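Local coordinates for uracil-DNA glycosylase (Epstein-Barr virus, PDB 6LYJ), which is a viral member of the uracil-DNA glycosylase superfamily, an alpha/beta protein built around a four-stranded parallel sheet, at residues 212-217 with 228-233. Residues are numbered along the deposited sequence; the frame is centred on the assembly and turned at random.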
loop_
_atom_site.group_PDB
_atom_site.type_symbol
_atom_site.label_atom_id
_atom_site.label_comp_id
_atom_site.label_asym_id
_atom_site.label_seq_id
_atom_site.Cartn_x
_atom_site.Cartn_y
_atom_site.Cartn_z
ATOM N N GLN A 212 -11.873 -2.129 3.471
ATOM C CA GLN A 212 -11.139 -2.690 2.351
ATOM C C GLN A 212 -10.025 -1.743 1.916
ATOM O O GLN A 212 -10.009 -0.556 2.254
ATOM C CB GLN A 212 -12.073 -2.974 1.179
ATOM C CG GLN A 212 -12.919 -4.213 1.371
ATOM C CD GLN A 212 -13.727 -4.547 0.141
ATOM O OE1 GLN A 212 -14.102 -3.663 -0.627
ATOM N NE2 GLN A 212 -13.993 -5.830 -0.060
ATOM N N HIS A 213 -9.097 -2.287 1.140
ATOM C CA HIS A 213 -7.941 -1.536 0.691
ATOM C C HIS A 213 -8.370 -0.464 -0.312
ATOM O O HIS A 213 -9.330 -0.655 -1.059
ATOM C CB HIS A 213 -6.934 -2.489 0.050
ATOM C CG HIS A 213 -5.547 -1.940 -0.048
ATOM N ND1 HIS A 213 -5.132 -1.148 -1.097
ATOM C CD2 HIS A 213 -4.475 -2.076 0.768
ATOM C CE1 HIS A 213 -3.866 -0.817 -0.922
ATOM N NE2 HIS A 213 -3.442 -1.371 0.200
ATOM N N PRO A 214 -7.687 0.685 -0.335
ATOM C CA PRO A 214 -8.026 1.723 -1.320
ATOM C C PRO A 214 -7.627 1.388 -2.749
ATOM O O PRO A 214 -7.951 2.167 -3.653
ATOM C CB PRO A 214 -7.251 2.945 -0.808
ATOM C CG PRO A 214 -6.076 2.347 -0.091
ATOM C CD PRO A 214 -6.649 1.147 0.605
ATOM N N SER A 215 -6.940 0.275 -2.980
ATOM C CA SER A 215 -6.506 -0.080 -4.323
ATOM C C SER A 215 -7.693 -0.072 -5.288
ATOM O O SER A 215 -8.789 -0.524 -4.928
ATOM C CB SER A 215 -5.847 -1.462 -4.319
ATOM O OG SER A 215 -5.519 -1.875 -5.632
ATOM N N PRO A 216 -7.509 0.403 -6.523
ATOM C CA PRO A 216 -8.583 0.275 -7.520
ATOM C C PRO A 216 -8.979 -1.166 -7.786
ATOM O O PRO A 216 -10.110 -1.411 -8.221
ATOM C CB PRO A 216 -7.977 0.926 -8.772
ATOM C CG PRO A 216 -6.507 0.761 -8.597
ATOM C CD PRO A 216 -6.260 0.906 -7.116
ATOM N N LEU A 217 -8.081 -2.123 -7.535
ATOM C CA LEU A 217 -8.423 -3.534 -7.692
ATOM C C LEU A 217 -9.532 -3.958 -6.737
ATOM O O LEU A 217 -10.341 -4.831 -7.075
ATOM C CB LEU A 217 -7.180 -4.397 -7.468
ATOM C CG LEU A 217 -5.987 -4.165 -8.398
ATOM C CD1 LEU A 217 -4.824 -5.044 -7.991
ATOM C CD2 LEU A 217 -6.369 -4.437 -9.845
ATOM N N GLN A 228 -16.405 -3.090 5.001
ATOM C CA GLN A 228 -16.875 -1.897 4.319
ATOM C C GLN A 228 -15.904 -1.488 3.212
ATOM O O GLN A 228 -14.695 -1.713 3.302
ATOM C CB GLN A 228 -17.068 -0.783 5.348
ATOM C CG GLN A 228 -16.747 0.612 4.895
ATOM C CD GLN A 228 -17.107 1.638 5.942
ATOM O OE1 GLN A 228 -16.475 1.712 6.995
ATOM N NE2 GLN A 228 -18.136 2.432 5.666
ATOM N N LYS A 229 -16.453 -0.918 2.141
ATOM C CA LYS A 229 -15.628 -0.412 1.049
ATOM C C LYS A 229 -14.776 0.767 1.505
ATOM O O LYS A 229 -15.147 1.517 2.412
ATOM C CB LYS A 229 -16.514 0.032 -0.117
ATOM C CG LYS A 229 -17.112 -1.110 -0.898
ATOM C CD LYS A 229 -16.090 -1.655 -1.858
ATOM C CE LYS A 229 -16.656 -2.772 -2.702
ATOM N NZ LYS A 229 -15.589 -3.769 -2.960
ATOM N N PHE A 230 -13.614 0.929 0.868
ATOM C CA PHE A 230 -12.765 2.068 1.202
ATOM C C PHE A 230 -13.491 3.379 0.925
ATOM O O PHE A 230 -13.632 4.226 1.814
ATOM C CB PHE A 230 -11.440 2.017 0.442
ATOM C CG PHE A 230 -10.496 3.118 0.836
ATOM C CD1 PHE A 230 -9.634 2.955 1.906
ATOM C CD2 PHE A 230 -10.509 4.335 0.169
ATOM C CE1 PHE A 230 -8.778 3.978 2.289
ATOM C CE2 PHE A 230 -9.658 5.357 0.543
ATOM C CZ PHE A 230 -8.792 5.180 1.605
ATOM N N LEU A 231 -13.931 3.577 -0.317
ATOM C CA LEU A 231 -14.699 4.771 -0.642
ATOM C C LEU A 231 -15.995 4.769 0.155
ATOM O O LEU A 231 -16.812 3.853 0.024
ATOM C CB LEU A 231 -14.986 4.831 -2.141
ATOM C CG LEU A 231 -15.703 6.095 -2.618
ATOM C CD1 LEU A 231 -14.791 7.308 -2.506
ATOM C CD2 LEU A 231 -16.202 5.925 -4.043
ATOM N N GLY A 232 -16.178 5.788 0.990
ATOM C CA GLY A 232 -17.289 5.811 1.914
ATOM C C GLY A 232 -16.955 5.379 3.327
ATOM O O GLY A 232 -17.849 5.384 4.180
ATOM N N ASN A 233 -15.706 4.997 3.607
ATOM C CA ASN A 233 -15.400 4.507 4.946
ATOM C C ASN A 233 -15.390 5.621 5.987
ATOM O O ASN A 233 -15.481 5.326 7.184
ATOM C CB ASN A 233 -14.070 3.734 4.956
ATOM C CG ASN A 233 -12.852 4.609 4.674
ATOM O OD1 ASN A 233 -12.910 5.836 4.703
ATOM N ND2 ASN A 233 -11.728 3.961 4.416
HETATM O O HOH W 1 -12.975 -0.497 -1.478
#
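Pro-214 lies over the ring of Phe-230 where the two ends of one long loop meet. This loop of the uracil-DNA glycosylase fold joins edge strand 207-211 of the parallel sheet to helix 235-245. The main apolar contact is a CH-pi interaction. Pro-214 CB sits 3.4 Å from the centroid of the Phe-230 ring, only 2° off its normal. With chi1 at -176°, Phe-230 CG is anti to its backbone N and lies 3.6 Å from Pro-214 CA. Asn-233 ND2 lies over the opposite ring face, toward the rim, and is hydrogen-bonded to Ser-211 OG, while Trp-190 of strand 186-190 packs edge-to-face with Phe-230.

Backbone bonds join and shape the loop ends. Gln-212 N donates to Gln-228 O at 2.9 Å, nearly straight. Phe-230 to Asn-233 form a type II turn, closed by Asn-233 N to Phe-230 O at 2.8 Å. A water accepts from Phe-230 N at 2.8 Å.

Side chains add further bonds. Within 212-217, Ser-215 OG accepts from Leu-217 N in an ST turn. Glu-121 OE1 of helix 113-125 accepts from Gly-232 N. The bend of Lys-229 at chi2 (-80°) turns its CD to within 3.1 Å of Gln-212 OE1. Lys-229 NZ meets a lone pair of Gln-212 OE1 in the carbonyl plane, at 2.8 Å. The same amino group has a second acceptor in Ala-218 O.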